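Local coordinates for transcriptional regulator, AsnC family (Agrobacterium tumefaciens str. C58, PDB 3I4P), which regulates transcription by binding specific DNA sequences through a winged helix-turn-helix domain, as an Lrp/AsnC-family protein with a ligand-binding domain that also assembles its subunits, at the interface of chains A and B. Residues are numbered along the deposited sequence; one frame, centred on the assembly and turned at random. Chains: chain A/B, Transcriptional regulator, AsnC family.

Contact 1: the interface of chains A and B. Residues chain A 64, 66, 135-139; chain B 95-99, 105.
The packed half of this subunit interface is built round the ring of A:Phe66. One face is capped over its centre by the methyl B:Leu105 CD2, 3.5 Å from the centroid, the two side chains meeting tip to tip. The far edge of the same ring, CE2 and CZ, points its C-H groups at the pi face of B:Tyr96, with the planes 74° apart, a favourable arrangement for two aromatics. Selenomethionine B:Met98, bent at chi2 and chi3, curls its methyl CE to within 3.6 Å of A:Ala135 CB; the small alanines A:Ala135 and A:Ala137 let this chain and the tyrosine rim pack directly on the strand backbone. The other side is polar and includes water. B:Arg97, with CG anti to its backbone N (chi1 178°), turns at chi3 so that NH2 reaches A:Glu139 OE1 at 3.3 Å. This long salt bridge lies in the guanidinium plane but meets the carboxylate from above its plane. At the opposite end, B:Ser99 OG donates to A:Phe136 O at 2.8 Å, on a lone pair; B:Ser99 N grips the same oxygen, and a water links the hydroxyl to A:Phe136 N. Between these ends, B:Arg97 O accepts from A:Met138 N (2.8 Å) and A:Glu139 N, and B:Arg97 N donates to A:Glu139 O. The site joins strand 92-98 of chain B antiparallel to strands 131-137 and 139-143 of chain A, in the Lrp/AsnC ligand-binding domain.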
loop_
_atom_site.group_PDB
_atom_site.type_symbol
_atom_site.label_atom_id
_atom_site.label_comp_id
_atom_site.label_asym_id
_atom_site.label_seq_id
_atom_site.Cartn_x
_atom_site.Cartn_y
_atom_site.Cartn_z
ATOM N N THR A 64 18.362 -1.998 -16.407
ATOM C CA THR A 64 16.939 -2.062 -16.702
ATOM C C THR A 64 16.151 -1.382 -15.568
ATOM O O THR A 64 16.365 -1.637 -14.395
ATOM C CB THR A 64 16.438 -3.539 -16.823
ATOM O OG1 THR A 64 17.073 -4.167 -17.938
ATOM C CG2 THR A 64 14.952 -3.591 -17.018
ATOM N N PHE A 66 12.072 -0.578 -14.565
ATOM C CA PHE A 66 10.654 -0.804 -14.842
ATOM C C PHE A 66 9.897 0.402 -14.334
ATOM O O PHE A 66 9.903 0.693 -13.124
ATOM C CB PHE A 66 10.142 -2.101 -14.183
ATOM C CG PHE A 66 10.461 -3.311 -14.987
ATOM C CD1 PHE A 66 9.638 -3.691 -16.030
ATOM C CD2 PHE A 66 11.638 -4.018 -14.756
ATOM C CE1 PHE A 66 9.951 -4.820 -16.816
ATOM C CE2 PHE A 66 11.958 -5.098 -15.515
ATOM C CZ PHE A 66 11.106 -5.514 -16.551
ATOM N N ALA A 135 11.343 1.389 -10.768
ATOM C CA ALA A 135 12.020 0.306 -10.024
ATOM C C ALA A 135 13.186 -0.241 -10.890
ATOM O O ALA A 135 12.974 -0.716 -12.016
ATOM C CB ALA A 135 11.043 -0.823 -9.700
ATOM N N PHE A 136 14.388 -0.209 -10.331
ATOM C CA PHE A 136 15.607 -0.674 -10.989
ATOM C C PHE A 136 15.847 -2.146 -10.743
ATOM O O PHE A 136 15.831 -2.604 -9.592
ATOM C CB PHE A 136 16.837 0.106 -10.460
ATOM C CG PHE A 136 16.817 1.580 -10.822
ATOM C CD1 PHE A 136 17.512 2.050 -11.916
ATOM C CD2 PHE A 136 16.089 2.490 -10.050
ATOM C CE1 PHE A 136 17.482 3.419 -12.244
ATOM C CE2 PHE A 136 16.044 3.836 -10.369
ATOM C CZ PHE A 136 16.734 4.303 -11.484
ATOM N N ALA A 137 16.078 -2.873 -11.834
ATOM C CA ALA A 137 16.534 -4.250 -11.795
ATOM C C ALA A 137 17.971 -4.316 -11.233
ATOM O O ALA A 137 18.821 -3.515 -11.615
ATOM C CB ALA A 137 16.475 -4.857 -13.206
HETATM N N MSE A 138 18.226 -5.283 -10.340
HETATM C CA MSE A 138 19.574 -5.628 -9.868
HETATM C C MSE A 138 20.278 -6.601 -10.793
HETATM O O MSE A 138 21.495 -6.581 -10.864
HETATM C CB MSE A 138 19.519 -6.273 -8.489
HETATM C CG MSE A 138 19.015 -5.342 -7.387
HETATM SE SE MSE A 138 20.205 -3.829 -7.202
HETATM C CE MSE A 138 19.236 -2.636 -8.370
ATOM N N GLU A 139 19.524 -7.470 -11.468
ATOM C CA GLU A 139 20.102 -8.452 -12.361
ATOM C C GLU A 139 19.061 -8.884 -13.377
ATOM O O GLU A 139 17.906 -9.041 -13.037
ATOM C CB GLU A 139 20.620 -9.682 -11.576
ATOM C CG GLU A 139 21.266 -10.756 -12.476
ATOM C CD GLU A 139 21.769 -11.991 -11.709
ATOM O OE1 GLU A 139 21.587 -12.073 -10.463
ATOM O OE2 GLU A 139 22.331 -12.900 -12.373
ATOM N N PHE B 95 13.027 -12.350 -16.715
ATOM C CA PHE B 95 13.146 -12.689 -15.291
ATOM C C PHE B 95 14.218 -11.810 -14.690
ATOM O O PHE B 95 15.392 -11.855 -15.125
ATOM C CB PHE B 95 13.512 -14.174 -15.196
ATOM C CG PHE B 95 13.668 -14.720 -13.802
ATOM C CD1 PHE B 95 13.075 -14.139 -12.692
ATOM C CD2 PHE B 95 14.354 -15.902 -13.625
ATOM C CE1 PHE B 95 13.199 -14.723 -11.416
ATOM C CE2 PHE B 95 14.504 -16.467 -12.350
ATOM C CZ PHE B 95 13.907 -15.883 -11.252
ATOM N N TYR B 96 13.813 -11.003 -13.708
ATOM C CA TYR B 96 14.697 -10.027 -13.091
ATOM C C TYR B 96 14.670 -10.124 -11.605
ATOM O O TYR B 96 13.602 -10.276 -10.984
ATOM C CB TYR B 96 14.294 -8.569 -13.437
ATOM C CG TYR B 96 14.368 -8.270 -14.893
ATOM C CD1 TYR B 96 15.517 -7.750 -15.466
ATOM C CD2 TYR B 96 13.300 -8.561 -15.716
ATOM C CE1 TYR B 96 15.570 -7.508 -16.805
ATOM C CE2 TYR B 96 13.360 -8.354 -17.054
ATOM C CZ TYR B 96 14.483 -7.829 -17.598
ATOM O OH TYR B 96 14.498 -7.626 -18.956
ATOM N N ARG B 97 15.856 -9.972 -11.038
ATOM C CA ARG B 97 16.010 -9.773 -9.628
ATOM C C ARG B 97 15.901 -8.274 -9.444
ATOM O O ARG B 97 16.647 -7.528 -10.061
ATOM C CB ARG B 97 17.351 -10.327 -9.137
ATOM C CG ARG B 97 17.575 -10.098 -7.669
ATOM C CD ARG B 97 18.652 -11.041 -7.090
ATOM N NE ARG B 97 19.919 -10.819 -7.781
ATOM C CZ ARG B 97 20.785 -9.859 -7.492
ATOM N NH1 ARG B 97 20.553 -9.013 -6.491
ATOM N NH2 ARG B 97 21.903 -9.749 -8.205
HETATM N N MSE B 98 14.922 -7.841 -8.650
HETATM C CA MSE B 98 14.618 -6.441 -8.506
HETATM C C MSE B 98 15.113 -5.898 -7.176
HETATM O O MSE B 98 15.433 -6.652 -6.231
HETATM C CB MSE B 98 13.118 -6.205 -8.574
HETATM C CG MSE B 98 12.431 -6.639 -9.863
HETATM SE SE MSE B 98 12.940 -5.624 -11.402
HETATM C CE MSE B 98 12.380 -3.857 -11.049
ATOM N N SER B 99 15.175 -4.567 -7.143
ATOM C CA SER B 99 15.326 -3.799 -5.935
ATOM C C SER B 99 13.936 -3.224 -5.718
ATOM O O SER B 99 13.113 -3.265 -6.623
ATOM C CB SER B 99 16.357 -2.677 -6.139
ATOM O OG SER B 99 15.805 -1.621 -6.932
ATOM N N LEU B 105 10.790 -9.933 -10.609
ATOM C CA LEU B 105 9.761 -9.627 -11.589
ATOM C C LEU B 105 9.924 -10.569 -12.794
ATOM O O LEU B 105 11.005 -10.640 -13.403
ATOM C CB LEU B 105 9.784 -8.153 -12.011
ATOM C CG LEU B 105 8.659 -7.665 -12.951
ATOM C CD1 LEU B 105 7.252 -7.831 -12.332
ATOM C CD2 LEU B 105 8.888 -6.199 -13.404
HETATM O O HOH W 1 14.413 0.540 -7.296
#

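Contact 2: the interface of chains A and B. Residues chain A 9, 13, 45-48, 147, 149; chain B 52-56, 58-59.
B:Leu54 is the plug of this subunit interface, where the end of strand 47-54 of chain B packs on the DNA-binding region and C-terminal segment of chain A. Its CG stands anti to the carbonyl carbon (chi1 -50°), and its branched tip packs among A:Leu9, A:Ile47, A:Leu149 and A:Gln13. The side chains of B:Leu54 and A:Leu9 cross obliquely, their CD2 methyls 3.8 Å apart. A:Gln13 runs across the leucine at about a right angle, laying its CG and amide against CD1. That amide is held from within its own chain: NE2 donates almost straight (177° at H) to a lone pair of A:Leu147 O, and OE1 accepts from A:Leu147 N, above the carbonyl plane, and meets a water that leads to B:Leu54 N. Glutamine suits the place because one group can donate and accept while its methylenes pack. These bonds hold the A:Leu147 backbone and may help place its side chain, which crosses B:Val59 at a right angle, A:Leu147 CD1 pressed tightly on B:Val59 CG2 at 3.5 Å. On the other flank, A:Val46 packs obliquely against the aliphatic part of B:Lys58. Antiparallel main-chain pairing fixes the register: B:Asp55 N donates to A:Val46 O at 2.9 Å, and A:Arg48 N to B:Leu53 O. The extended A:Arg48 chain lays a guanidinium face over B:Leu53 CB. Its NE, 3.1 Å from B:Leu54 O, approaches from above the carbonyl plane, 68° out of it, rather than along a lone pair.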
loop_
_atom_site.group_PDB
_atom_site.type_symbol
_atom_site.label_atom_id
_atom_site.label_comp_id
_atom_site.label_asym_id
_atom_site.label_seq_id
_atom_site.Cartn_x
_atom_site.Cartn_y
_atom_site.Cartn_z
ATOM N N LEU A 9 10.297 -23.595 -36.343
ATOM C CA LEU A 9 10.227 -22.383 -35.514
ATOM C C LEU A 9 11.050 -22.462 -34.236
ATOM O O LEU A 9 11.630 -21.455 -33.787
ATOM C CB LEU A 9 8.775 -22.036 -35.165
ATOM C CG LEU A 9 7.884 -21.638 -36.346
ATOM C CD1 LEU A 9 6.423 -21.465 -35.896
ATOM C CD2 LEU A 9 8.430 -20.411 -37.083
ATOM N N GLN A 13 13.819 -19.456 -33.792
ATOM C CA GLN A 13 13.798 -18.560 -32.631
ATOM C C GLN A 13 15.110 -18.560 -31.850
ATOM O O GLN A 13 15.381 -17.618 -31.096
ATOM C CB GLN A 13 12.688 -18.972 -31.658
ATOM C CG GLN A 13 11.303 -18.697 -32.117
ATOM C CD GLN A 13 10.318 -18.731 -30.946
ATOM O OE1 GLN A 13 9.594 -17.752 -30.709
ATOM N NE2 GLN A 13 10.337 -19.820 -30.171
ATOM N N GLY A 45 3.091 -14.159 -41.779
ATOM C CA GLY A 45 3.504 -13.307 -40.672
ATOM C C GLY A 45 3.714 -14.012 -39.342
ATOM O O GLY A 45 3.866 -13.350 -38.344
ATOM N N VAL A 46 3.728 -15.350 -39.332
ATOM C CA VAL A 46 4.074 -16.139 -38.132
ATOM C C VAL A 46 5.501 -15.793 -37.701
ATOM O O VAL A 46 5.730 -15.420 -36.563
ATOM C CB VAL A 46 3.929 -17.654 -38.374
ATOM C CG1 VAL A 46 4.373 -18.428 -37.151
ATOM C CG2 VAL A 46 2.484 -18.014 -38.755
ATOM N N ILE A 47 6.437 -15.900 -38.637
ATOM C CA ILE A 47 7.752 -15.249 -38.540
ATOM C C ILE A 47 7.566 -13.786 -38.945
ATOM O O ILE A 47 7.252 -13.506 -40.095
ATOM C CB ILE A 47 8.811 -15.888 -39.495
ATOM C CG1 ILE A 47 8.983 -17.408 -39.237
ATOM C CG2 ILE A 47 10.135 -15.133 -39.391
ATOM C CD1 ILE A 47 9.708 -18.150 -40.374
ATOM N N ARG A 48 7.746 -12.852 -38.020
ATOM C CA ARG A 48 7.504 -11.435 -38.358
ATOM C C ARG A 48 8.763 -10.757 -38.897
ATOM O O ARG A 48 8.670 -9.919 -39.789
ATOM C CB ARG A 48 6.856 -10.636 -37.227
ATOM C CG ARG A 48 7.258 -10.985 -35.867
ATOM C CD ARG A 48 6.430 -10.259 -34.828
ATOM N NE ARG A 48 7.136 -10.183 -33.544
ATOM C CZ ARG A 48 7.981 -9.211 -33.192
ATOM N NH1 ARG A 48 8.253 -8.210 -34.020
ATOM N NH2 ARG A 48 8.561 -9.225 -31.991
ATOM N N LEU A 147 9.371 -17.440 -27.796
ATOM C CA LEU A 147 8.059 -17.717 -27.253
ATOM C C LEU A 147 7.911 -19.220 -26.928
ATOM O O LEU A 147 8.530 -20.063 -27.556
ATOM C CB LEU A 147 6.971 -17.250 -28.239
ATOM C CG LEU A 147 6.996 -15.733 -28.580
ATOM C CD1 LEU A 147 5.954 -15.396 -29.640
ATOM C CD2 LEU A 147 6.829 -14.844 -27.296
ATOM N N LEU A 149 6.211 -22.660 -27.410
ATOM C CA LEU A 149 5.597 -23.145 -28.630
ATOM C C LEU A 149 4.627 -24.303 -28.340
ATOM O O LEU A 149 3.986 -24.829 -29.265
ATOM C CB LEU A 149 6.672 -23.505 -29.674
ATOM C CG LEU A 149 7.593 -22.349 -30.107
ATOM C CD1 LEU A 149 8.685 -22.836 -31.045
ATOM C CD2 LEU A 149 6.798 -21.246 -30.758
ATOM N N ALA B 52 14.932 -15.479 -35.390
ATOM C CA ALA B 52 13.595 -15.174 -35.877
ATOM C C ALA B 52 12.749 -14.741 -34.677
ATOM O O ALA B 52 12.819 -15.322 -33.554
ATOM C CB ALA B 52 12.969 -16.391 -36.589
ATOM N N LEU B 53 11.964 -13.704 -34.906
ATOM C CA LEU B 53 11.013 -13.213 -33.913
ATOM C C LEU B 53 9.647 -13.597 -34.440
ATOM O O LEU B 53 9.331 -13.346 -35.602
ATOM C CB LEU B 53 11.105 -11.691 -33.783
ATOM C CG LEU B 53 12.398 -11.121 -33.228
ATOM C CD1 LEU B 53 12.245 -9.573 -32.922
ATOM C CD2 LEU B 53 12.815 -11.902 -31.986
ATOM N N LEU B 54 8.835 -14.204 -33.594
ATOM C CA LEU B 54 7.532 -14.651 -34.036
ATOM C C LEU B 54 6.447 -13.755 -33.506
ATOM O O LEU B 54 6.651 -13.023 -32.538
ATOM C CB LEU B 54 7.297 -16.086 -33.567
ATOM C CG LEU B 54 8.417 -17.073 -33.860
ATOM C CD1 LEU B 54 7.980 -18.419 -33.326
ATOM C CD2 LEU B 54 8.747 -17.097 -35.346
ATOM N N ASP B 55 5.283 -13.862 -34.140
ATOM C CA ASP B 55 4.094 -13.108 -33.782
ATOM C C ASP B 55 3.372 -13.879 -32.672
ATOM O O ASP B 55 2.945 -15.007 -32.881
ATOM C CB ASP B 55 3.210 -12.933 -35.013
ATOM C CG ASP B 55 2.012 -12.015 -34.773
ATOM O OD1 ASP B 55 1.488 -11.962 -33.656
ATOM O OD2 ASP B 55 1.539 -11.374 -35.736
ATOM N N PRO B 56 3.248 -13.270 -31.477
ATOM C CA PRO B 56 2.614 -13.956 -30.341
ATOM C C PRO B 56 1.137 -14.310 -30.578
ATOM O O PRO B 56 0.667 -15.352 -30.103
ATOM C CB PRO B 56 2.756 -12.949 -29.201
ATOM C CG PRO B 56 3.042 -11.618 -29.864
ATOM C CD PRO B 56 3.771 -11.931 -31.116
ATOM N N LYS B 58 -0.044 -15.231 -33.447
ATOM C CA LYS B 58 -0.048 -16.368 -34.353
ATOM C C LYS B 58 0.503 -17.646 -33.747
ATOM O O LYS B 58 0.212 -18.705 -34.231
ATOM C CB LYS B 58 0.692 -16.037 -35.662
ATOM C CG LYS B 58 -0.119 -15.123 -36.572
ATOM C CD LYS B 58 0.722 -14.533 -37.711
ATOM C CE LYS B 58 0.054 -13.311 -38.341
ATOM N NZ LYS B 58 -1.350 -13.595 -38.744
ATOM N N VAL B 59 1.277 -17.589 -32.680
ATOM C CA VAL B 59 1.696 -18.846 -32.015
ATOM C C VAL B 59 0.900 -19.085 -30.723
ATOM O O VAL B 59 1.261 -19.919 -29.902
ATOM C CB VAL B 59 3.237 -18.915 -31.793
ATOM C CG1 VAL B 59 3.940 -18.927 -33.128
ATOM C CG2 VAL B 59 3.737 -17.781 -30.842
HETATM O O HOH W 2 2.733 -11.097 -38.041
HETATM O O HOH W 3 13.473 -15.479 -30.959
HETATM O O HOH W 4 10.047 -15.182 -31.024
#

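Contact 3: the interface of chains A and B. Residues chain A 83, 87, 93-97, 104; chain B 140-142.
At this interface between the two subunits, strand 139-143 of chain B pairs antiparallel with strand 92-98 of chain A beside helix 76-88. B:Ile141 is the knob, and the ring of A:Phe95 is the floor beneath it. The methyl CD1 sits over the centre of one ring face, 3.8 Å from the centroid, while CG2 touches the ring rim at CD2. B:Ile141 CD1 also meets the edge of A:Tyr104, in that ring's plane, 3.7 Å from A:Tyr104 CE1. A beta-branched isoleucine suits the place, since its two arms can touch different walls at once. Alongside, B:Gln140 and A:Tyr96 run side by side in the same direction; B:Gln140 CG rests 3.5 Å from A:Tyr96 CE1, and the amide B:Gln140 NE2 donates to the phenol A:Tyr96 OH at 3.2 Å. Main-chain bonds hold the knob in place: B:Lys142 N donates to a lone pair of A:Phe95 O, nearly straight at 169°, and A:Phe95 N returns a bond to B:Lys142 O. Farther out, A:Ser87 OG, its rotation fixed by donating to A:Ser83 O, lies at the phenylalanine ring's edge. The fully extended B:Lys142 (chi1 -177°) spans to the end of the helix, where carbonyls would favour a positive charge: B:Lys142 NZ donates to A:Ser87 O at 2.8 Å, from above the carbonyl plane.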
loop_
_atom_site.group_PDB
_atom_site.type_symbol
_atom_site.label_atom_id
_atom_site.label_comp_id
_atom_site.label_asym_id
_atom_site.label_seq_id
_atom_site.Cartn_x
_atom_site.Cartn_y
_atom_site.Cartn_z
ATOM N N SER A 83 0.718 7.252 -25.959
ATOM C CA SER A 83 1.405 6.018 -26.241
ATOM C C SER A 83 2.298 6.109 -27.487
ATOM O O SER A 83 3.329 5.426 -27.535
ATOM C CB SER A 83 0.424 4.827 -26.269
ATOM O OG SER A 83 -0.255 4.717 -27.489
ATOM N N SER A 87 6.338 5.638 -27.075
ATOM C CA SER A 87 6.871 4.640 -28.019
ATOM C C SER A 87 8.063 5.119 -28.831
ATOM O O SER A 87 8.884 4.300 -29.242
ATOM C CB SER A 87 5.790 4.142 -28.984
ATOM O OG SER A 87 4.913 3.283 -28.301
ATOM N N VAL A 93 11.930 -0.053 -24.293
ATOM C CA VAL A 93 12.059 -1.222 -25.132
ATOM C C VAL A 93 10.790 -2.077 -25.075
ATOM O O VAL A 93 10.524 -2.901 -25.986
ATOM C CB VAL A 93 13.370 -1.992 -24.869
ATOM C CG1 VAL A 93 14.585 -1.170 -25.395
ATOM C CG2 VAL A 93 13.494 -2.379 -23.439
ATOM N N GLU A 94 9.989 -1.864 -24.028
ATOM C CA GLU A 94 8.727 -2.577 -23.877
ATOM C C GLU A 94 7.780 -1.640 -23.211
ATOM O O GLU A 94 8.177 -0.872 -22.359
ATOM C CB GLU A 94 8.877 -3.868 -23.048
ATOM C CG GLU A 94 9.762 -4.877 -23.665
ATOM C CD GLU A 94 9.993 -6.146 -22.791
ATOM O OE1 GLU A 94 9.074 -6.559 -22.070
ATOM O OE2 GLU A 94 11.113 -6.704 -22.888
ATOM N N PHE A 95 6.516 -1.735 -23.583
ATOM C CA PHE A 95 5.505 -0.753 -23.169
ATOM C C PHE A 95 4.156 -1.432 -23.197
ATOM O O PHE A 95 3.711 -1.913 -24.265
ATOM C CB PHE A 95 5.569 0.422 -24.150
ATOM C CG PHE A 95 4.607 1.549 -23.883
ATOM C CD1 PHE A 95 4.057 1.792 -22.633
ATOM C CD2 PHE A 95 4.328 2.438 -24.897
ATOM C CE1 PHE A 95 3.210 2.897 -22.419
ATOM C CE2 PHE A 95 3.460 3.521 -24.692
ATOM C CZ PHE A 95 2.920 3.756 -23.445
ATOM N N TYR A 96 3.517 -1.487 -22.027
ATOM C CA TYR A 96 2.255 -2.190 -21.864
ATOM C C TYR A 96 1.235 -1.339 -21.192
ATOM O O TYR A 96 1.526 -0.628 -20.212
ATOM C CB TYR A 96 2.401 -3.463 -20.989
ATOM C CG TYR A 96 3.318 -4.477 -21.578
ATOM C CD1 TYR A 96 2.848 -5.486 -22.402
ATOM C CD2 TYR A 96 4.677 -4.396 -21.354
ATOM C CE1 TYR A 96 3.709 -6.387 -22.949
ATOM C CE2 TYR A 96 5.542 -5.269 -21.923
ATOM C CZ TYR A 96 5.066 -6.260 -22.713
ATOM O OH TYR A 96 5.975 -7.130 -23.262
ATOM N N ARG A 97 0.017 -1.468 -21.692
ATOM C CA ARG A 97 -1.142 -0.943 -21.032
ATOM C C ARG A 97 -1.576 -2.050 -20.095
ATOM O O ARG A 97 -1.809 -3.166 -20.535
ATOM C CB ARG A 97 -2.230 -0.570 -22.043
ATOM C CG ARG A 97 -3.483 -0.059 -21.390
ATOM C CD ARG A 97 -4.365 0.744 -22.371
ATOM N NE ARG A 97 -4.754 -0.110 -23.489
ATOM C CZ ARG A 97 -5.767 -0.965 -23.477
ATOM N NH1 ARG A 97 -6.541 -1.085 -22.402
ATOM N NH2 ARG A 97 -6.015 -1.702 -24.557
ATOM N N TYR A 104 0.118 1.870 -16.904
ATOM C CA TYR A 104 1.107 1.462 -17.879
ATOM C C TYR A 104 2.378 0.953 -17.204
ATOM O O TYR A 104 2.749 1.400 -16.117
ATOM C CB TYR A 104 1.436 2.604 -18.840
ATOM C CG TYR A 104 0.242 3.107 -19.679
ATOM C CD1 TYR A 104 0.064 2.683 -21.001
ATOM C CD2 TYR A 104 -0.682 4.002 -19.161
ATOM C CE1 TYR A 104 -0.991 3.138 -21.774
ATOM C CE2 TYR A 104 -1.745 4.465 -19.928
ATOM C CZ TYR A 104 -1.892 4.035 -21.242
ATOM O OH TYR A 104 -2.947 4.489 -22.022
ATOM N N GLN B 140 -0.020 -4.964 -25.517
ATOM C CA GLN B 140 1.384 -4.694 -25.803
ATOM C C GLN B 140 1.496 -3.566 -26.836
ATOM O O GLN B 140 1.317 -3.790 -28.038
ATOM C CB GLN B 140 2.054 -5.952 -26.308
ATOM C CG GLN B 140 3.555 -5.910 -26.431
ATOM C CD GLN B 140 4.072 -7.258 -26.974
ATOM O OE1 GLN B 140 3.857 -7.582 -28.153
ATOM N NE2 GLN B 140 4.745 -8.048 -26.106
ATOM N N ILE B 141 1.766 -2.345 -26.356
ATOM C CA ILE B 141 1.861 -1.160 -27.226
ATOM C C ILE B 141 3.166 -1.156 -27.997
ATOM O O ILE B 141 3.165 -0.922 -29.187
ATOM C CB ILE B 141 1.750 0.169 -26.449
ATOM C CG1 ILE B 141 0.384 0.266 -25.757
ATOM C CG2 ILE B 141 1.959 1.359 -27.435
ATOM C CD1 ILE B 141 0.355 1.185 -24.576
ATOM N N LYS B 142 4.275 -1.455 -27.319
ATOM C CA LYS B 142 5.582 -1.597 -27.985
ATOM C C LYS B 142 6.306 -2.809 -27.429
ATOM O O LYS B 142 6.347 -3.007 -26.236
ATOM C CB LYS B 142 6.454 -0.332 -27.780
ATOM C CG LYS B 142 7.799 -0.350 -28.483
ATOM C CD LYS B 142 8.612 0.860 -28.058
ATOM C CE LYS B 142 9.843 1.117 -28.907
ATOM N NZ LYS B 142 10.609 2.294 -28.377
#

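The C-alpha centres of contacts 1 and 3 lie about 18 Å apart, those of contacts 2 and 3 about 19 Å, and those of contacts 1 and 2 about 26 Å. Contacts 1 and 3 use the same two strands, 92-98 and 139-143, with the chains exchanged, so Tyr96 of one copy faces Phe66 and of the other Gln140; by the two-fold, each tyrosine makes both contacts. Contact 2 instead pairs strand 47-54 of both chains, beside the helix-turn-helix. Together they tie the ligand-binding and DNA-binding regions into one dimer, plausibly the building block of the eight-chain assembly, and could couple the two regions.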